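Local coordinates for SusD superfamily protein (Bacteroides fragilis, PDB 3L22), which probably binds glycans at the outer membrane, as characterised SusD-family proteins do, and binds zinc ions, at residues A[50-54]-A[405-409]; A[137-141]-A[400-404]. Where two conformers were deposited one is given. Residues are numbered along the deposited sequence.

Both contacts tie parts from early in the chain to one continuous late stretch, residues 400-409. From the N terminus, the chain first meets the end of helix 44-52, which waits 350 residues for its partner, strand 406-409, in contact 1. Further on, the loop after helix 113-131 supplies residues 137-141, and by joining these to the end of helix 395-401 contact 2 closes a loop of 258 intervening residues. Contact 2 is therefore the inner closure and contact 1 the outer. The two, with centres about 14 Å apart, touch through selenomethionine Met400: its CE lies 3.4 Å from Arg52 NH2 and its CB 4.1 Å from Phe406 CZ.

Contact 1 of 2, residues A[50-54]-A[405-409]; sequences DNRGD and HFIKV. With ZN (zinc ion), chain F.
The end of helix 44-52 meets strand 406-409, which pairs in an antiparallel hairpin with strand 414-417. Asp50 and Asn51 keep helical backbone angles; Asn51 turns CB away from the strand, its amide side chain bonded to Asn58 and Leu47, while its O lies 2.7 Å from Lys408 NZ. Arg52, near phi/psi -67/-28, offers its O to the same ammonium at 2.9 Å in a weak hydrogen bond, and this O is also 3.0 Å from Phe406 CD2. The Arg52 side chain (chi1 m, chi2 t) passes Phe406, NH2 to CZ 3.6 Å, to reach the carbonyl of Tyr424. Gly53 (-75/-168) leaves the helix with a weak bond from its N to Asp50 O, 3.1 Å, and Gly53 O accepts a hydrogen bond from Lys408 NZ, 2.9 Å; Gly53 CA is 6.9 Å from that of Phe406. Asp54 points CB toward the strand, 3.7 Å from Ile407 O, with its CA 5.6 Å from that of Lys408. With chi1 p, Asp54 OD2 lies 2.9 Å from water 1 and 2.7 Å from water 2. Water 1 accepts from Ile407 N at 2.9 Å and lies 3.1 Å from His405 O; water 2 is 2.6 Å from Ile407 O. Asp54 also pairs with Arg395. His405 lies out of reach of 50-54; its NE2 binds zinc at 1.8 Å, with water 3 (2.2 Å) also a ligand. The extended Lys408 (chi2 to chi4 t) thus delivers its charge to the carbonyl-rich end of a helix, where Tyr70 adds a further carbonyl and a cation-pi contact: a buried ammonium surrounded by backbone oxygens.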
loop_
_atom_site.group_PDB
_atom_site.type_symbol
_atom_site.label_atom_id
_atom_site.label_comp_id
_atom_site.label_asym_id
_atom_site.label_seq_id
_atom_site.Cartn_x
_atom_site.Cartn_y
_atom_site.Cartn_z
ATOM N N ASP A 50 2.336 -7.295 4.009
ATOM C CA ASP A 50 3.580 -8.028 4.188
ATOM C C ASP A 50 3.341 -9.431 4.661
ATOM O O ASP A 50 4.022 -10.346 4.203
ATOM C CB ASP A 50 4.525 -7.290 5.103
ATOM C CG ASP A 50 5.051 -6.012 4.435
ATOM O OD1 ASP A 50 5.812 -6.150 3.424
ATOM O OD2 ASP A 50 4.622 -4.908 4.842
ATOM N N ASN A 51 2.395 -9.614 5.577
ATOM C CA ASN A 51 2.033 -10.955 6.027
ATOM C C ASN A 51 1.484 -11.851 4.910
ATOM O O ASN A 51 1.736 -13.061 4.891
ATOM C CB ASN A 51 1.025 -10.883 7.175
ATOM C CG ASN A 51 1.711 -10.729 8.543
ATOM O OD1 ASN A 51 1.975 -11.721 9.213
ATOM N ND2 ASN A 51 2.034 -9.488 8.930
ATOM N N ARG A 52 0.747 -11.275 3.971
ATOM C CA ARG A 52 0.270 -12.036 2.824
ATOM C C ARG A 52 1.389 -12.478 1.921
ATOM O O ARG A 52 1.292 -13.545 1.318
ATOM C CB ARG A 52 -0.839 -11.287 2.070
ATOM C CG ARG A 52 -2.122 -11.279 2.873
ATOM C CD ARG A 52 -3.313 -10.525 2.245
ATOM N NE ARG A 52 -3.663 -10.866 0.866
ATOM C CZ ARG A 52 -4.349 -11.933 0.456
ATOM N NH1 ARG A 52 -4.786 -12.867 1.304
ATOM N NH2 ARG A 52 -4.610 -12.066 -0.849
ATOM N N GLY A 53 2.473 -11.726 1.894
ATOM C CA GLY A 53 3.636 -12.057 1.121
ATOM C C GLY A 53 4.528 -13.173 1.638
ATOM O O GLY A 53 4.180 -13.893 2.575
ATOM N N ASP A 54 5.700 -13.263 1.023
ATOM C CA ASP A 54 6.593 -14.384 1.138
ATOM C C ASP A 54 8.039 -13.966 1.484
ATOM O O ASP A 54 8.976 -14.777 1.406
ATOM C CB ASP A 54 6.564 -15.152 -0.195
ATOM C CG ASP A 54 6.979 -14.271 -1.392
ATOM O OD1 ASP A 54 7.316 -13.080 -1.195
ATOM O OD2 ASP A 54 6.935 -14.755 -2.543
ATOM N N HIS A 405 0.704 -17.541 -7.439
ATOM C CA HIS A 405 0.510 -18.289 -6.203
ATOM C C HIS A 405 1.266 -17.631 -5.049
ATOM O O HIS A 405 2.362 -17.156 -5.238
ATOM C CB HIS A 405 1.020 -19.728 -6.330
ATOM C CG HIS A 405 0.207 -20.591 -7.237
ATOM N ND1 HIS A 405 -0.580 -21.627 -6.779
ATOM C CD2 HIS A 405 0.089 -20.597 -8.584
ATOM C CE1 HIS A 405 -1.155 -22.221 -7.807
ATOM N NE2 HIS A 405 -0.763 -21.619 -8.912
ATOM N N PHE A 406 0.678 -17.650 -3.864
ATOM C CA PHE A 406 1.381 -17.324 -2.647
ATOM C C PHE A 406 2.060 -18.613 -2.212
ATOM O O PHE A 406 1.370 -19.580 -1.821
ATOM C CB PHE A 406 0.404 -16.874 -1.567
ATOM C CG PHE A 406 -0.256 -15.559 -1.854
ATOM C CD1 PHE A 406 -1.464 -15.503 -2.549
ATOM C CD2 PHE A 406 0.320 -14.384 -1.427
ATOM C CE1 PHE A 406 -2.086 -14.257 -2.774
ATOM C CE2 PHE A 406 -0.271 -13.162 -1.671
ATOM C CZ PHE A 406 -1.479 -13.104 -2.341
ATOM N N ILE A 407 3.386 -18.631 -2.304
ATOM C CA ILE A 407 4.189 -19.822 -2.002
ATOM C C ILE A 407 5.189 -19.526 -0.909
ATOM O O ILE A 407 6.098 -18.687 -1.084
ATOM C CB ILE A 407 4.919 -20.367 -3.266
ATOM C CG1 ILE A 407 3.884 -20.689 -4.351
ATOM C CG2 ILE A 407 5.803 -21.636 -2.906
ATOM C CD1 ILE A 407 4.468 -21.249 -5.689
ATOM N N LYS A 408 5.002 -20.175 0.233
ATOM C CA LYS A 408 5.869 -19.942 1.377
ATOM C C LYS A 408 6.422 -21.288 1.887
ATOM O O LYS A 408 5.744 -22.018 2.591
ATOM C CB LYS A 408 5.125 -19.155 2.484
ATOM C CG LYS A 408 4.155 -18.095 1.940
ATOM C CD LYS A 408 3.485 -17.300 3.047
ATOM C CE LYS A 408 2.362 -16.405 2.504
ATOM N NZ LYS A 408 1.847 -15.419 3.486
ATOM N N VAL A 409 7.666 -21.581 1.530
ATOM C CA VAL A 409 8.289 -22.867 1.809
ATOM C C VAL A 409 8.950 -22.726 3.171
ATOM O O VAL A 409 9.916 -21.999 3.335
ATOM C CB VAL A 409 9.323 -23.299 0.752
ATOM C CG1 VAL A 409 10.060 -24.597 1.217
ATOM C CG2 VAL A 409 8.665 -23.468 -0.653
HETATM ZN ZN ZN F . -1.856 -22.237 -10.246
HETATM O O HOH W 1 4.517 -16.178 -3.242
HETATM O O HOH W 2 7.472 -17.330 -2.884
HETATM O O HOH W 3 -0.100 -22.140 -11.518
#

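Contact 2 of 2, residues A[137-141]-A[400-404]; sequences TPYSV and MRRGE. With EDO (1,2-ethanediol), chain B.
Pro138 lays its ring against the last turn of helix 395-401, CB 3.2 Å from Met400 O and CD 4.2 Å from CG of selenomethionine Met400, while Pro138 CG lies 4.3 Å from Gly403 CA. The CA atoms of Pro138 and Arg401 are 5.6 Å apart, those of Val141 and Gly403 6.1 Å. A type I turn closes the loop side: Tyr139 and Ser140 have helical phi/psi, and Val141 N bonds Pro138 O at 2.9 Å. Ser140 (chi1 p) donates from OG to Arg401 O, 2.7 Å, and water 4 doubles this link, accepting from Ser140 N at 3.0 Å and donating to Arg401 O at 2.8 Å. The helix ends in a Schellman motif: Gly403, with phi 66°, bonds its N to Met400 O at 2.8 Å. Its bare CA receives Val141 CG2 at 4.0 Å, and a CB there would be tight against Val141 CG2 and Ser140 OG. Arg401 turns its CB away from the loop; its guanidinium forms salt bridges with Glu336 and Asp398, and NE donates to O2 of an ethanediol at 3.1 Å, probably from the crystallisation liquor. Arg402 NE forms a salt bridge with Glu404 OE2, 2.8 Å.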
loop_
_atom_site.group_PDB
_atom_site.type_symbol
_atom_site.label_atom_id
_atom_site.label_comp_id
_atom_site.label_asym_id
_atom_site.label_seq_id
_atom_site.Cartn_x
_atom_site.Cartn_y
_atom_site.Cartn_z
ATOM N N THR A 137 -11.052 -11.937 -6.323
ATOM C CA THR A 137 -10.086 -12.480 -7.249
ATOM C C THR A 137 -9.509 -11.319 -8.061
ATOM O O THR A 137 -10.275 -10.435 -8.464
ATOM C CB THR A 137 -10.777 -13.475 -8.185
ATOM O OG1 THR A 137 -11.322 -14.512 -7.390
ATOM C CG2 THR A 137 -9.822 -14.080 -9.229
ATOM N N PRO A 138 -8.186 -11.314 -8.316
ATOM C CA PRO A 138 -7.598 -10.204 -9.051
ATOM C C PRO A 138 -8.110 -10.065 -10.479
ATOM O O PRO A 138 -8.505 -11.021 -11.130
ATOM C CB PRO A 138 -6.093 -10.535 -9.053
ATOM C CG PRO A 138 -6.040 -12.005 -8.884
ATOM C CD PRO A 138 -7.137 -12.267 -7.906
ATOM N N TYR A 139 -8.118 -8.830 -10.931
ATOM C CA TYR A 139 -8.560 -8.473 -12.272
ATOM C C TYR A 139 -7.831 -9.281 -13.339
ATOM O O TYR A 139 -8.442 -9.684 -14.319
ATOM C CB TYR A 139 -8.316 -6.981 -12.462
ATOM C CG TYR A 139 -8.716 -6.372 -13.793
ATOM C CD1 TYR A 139 -7.915 -6.543 -14.918
ATOM C CD2 TYR A 139 -9.857 -5.557 -13.916
ATOM C CE1 TYR A 139 -8.240 -5.970 -16.135
ATOM C CE2 TYR A 139 -10.203 -4.969 -15.156
ATOM C CZ TYR A 139 -9.356 -5.157 -16.233
ATOM O OH TYR A 139 -9.604 -4.603 -17.442
ATOM N N SER A 140 -6.536 -9.504 -13.141
ATOM C CA SER A 140 -5.731 -10.245 -14.112
ATOM C C SER A 140 -6.242 -11.652 -14.287
ATOM O O SER A 140 -5.978 -12.231 -15.307
ATOM C CB SER A 140 -4.249 -10.316 -13.704
ATOM O OG SER A 140 -4.096 -11.000 -12.467
ATOM N N VAL A 141 -6.933 -12.207 -13.292
ATOM C CA VAL A 141 -7.541 -13.531 -13.426
ATOM C C VAL A 141 -8.997 -13.462 -13.847
ATOM O O VAL A 141 -9.405 -14.228 -14.697
ATOM C CB VAL A 141 -7.435 -14.340 -12.123
ATOM C CG1 VAL A 141 -8.253 -15.653 -12.232
ATOM C CG2 VAL A 141 -5.947 -14.608 -11.802
HETATM N N MSE A 400 -0.642 -10.810 -5.736
HETATM C CA MSE A 400 -2.030 -10.957 -6.069
HETATM C C MSE A 400 -2.379 -10.305 -7.412
HETATM O O MSE A 400 -3.060 -10.934 -8.211
HETATM C CB MSE A 400 -2.922 -10.375 -4.999
HETATM C CG MSE A 400 -4.343 -10.911 -5.076
HETATM SE SE MSE A 400 -5.271 -10.007 -3.663
HETATM C CE MSE A 400 -6.746 -11.272 -3.429
ATOM N N ARG A 401 -1.919 -9.092 -7.679
ATOM C CA ARG A 401 -2.328 -8.430 -8.936
ATOM C C ARG A 401 -1.820 -9.191 -10.135
ATOM O O ARG A 401 -2.517 -9.294 -11.157
ATOM C CB ARG A 401 -1.945 -6.957 -8.991
ATOM C CG ARG A 401 -0.471 -6.654 -9.111
ATOM C CD ARG A 401 -0.283 -5.181 -9.412
ATOM N NE ARG A 401 1.126 -4.828 -9.228
ATOM C CZ ARG A 401 2.106 -5.012 -10.099
ATOM N NH1 ARG A 401 1.904 -5.533 -11.305
ATOM N NH2 ARG A 401 3.324 -4.664 -9.754
ATOM N N ARG A 402 -0.649 -9.811 -9.989
ATOM C CA ARG A 402 -0.137 -10.661 -11.049
ATOM C C ARG A 402 -0.770 -12.059 -11.123
ATOM O O ARG A 402 -0.405 -12.812 -11.975
ATOM C CB ARG A 402 1.379 -10.737 -10.997
ATOM C CG ARG A 402 2.060 -9.402 -11.332
ATOM C CD ARG A 402 3.524 -9.591 -11.654
ATOM N NE ARG A 402 4.365 -9.833 -10.477
ATOM C CZ ARG A 402 5.054 -8.904 -9.810
ATOM N NH1 ARG A 402 4.975 -7.616 -10.128
ATOM N NH2 ARG A 402 5.823 -9.267 -8.778
ATOM N N GLY A 403 -1.715 -12.396 -10.243
ATOM C CA GLY A 403 -2.345 -13.702 -10.264
ATOM C C GLY A 403 -1.386 -14.839 -9.937
ATOM O O GLY A 403 -1.624 -15.964 -10.344
ATOM N N GLU A 404 -0.324 -14.551 -9.184
ATOM C CA GLU A 404 0.640 -15.556 -8.810
ATOM C C GLU A 404 0.186 -16.322 -7.589
ATOM O O GLU A 404 -0.603 -15.821 -6.766
ATOM C CB GLU A 404 2.008 -14.917 -8.517
ATOM C CG GLU A 404 2.669 -14.206 -9.735
ATOM C CD GLU A 404 3.865 -13.301 -9.381
ATOM O OE1 GLU A 404 4.307 -13.253 -8.190
ATOM O OE2 GLU A 404 4.400 -12.673 -10.332
HETATM C C1 EDO B . 2.887 -1.656 -6.913
HETATM O O1 EDO B . 4.055 -1.174 -6.283
HETATM C C2 EDO B . 1.921 -2.354 -5.943
HETATM O O2 EDO B . 0.889 -2.909 -6.819
HETATM O O HOH W 4 -4.838 -7.817 -11.348
#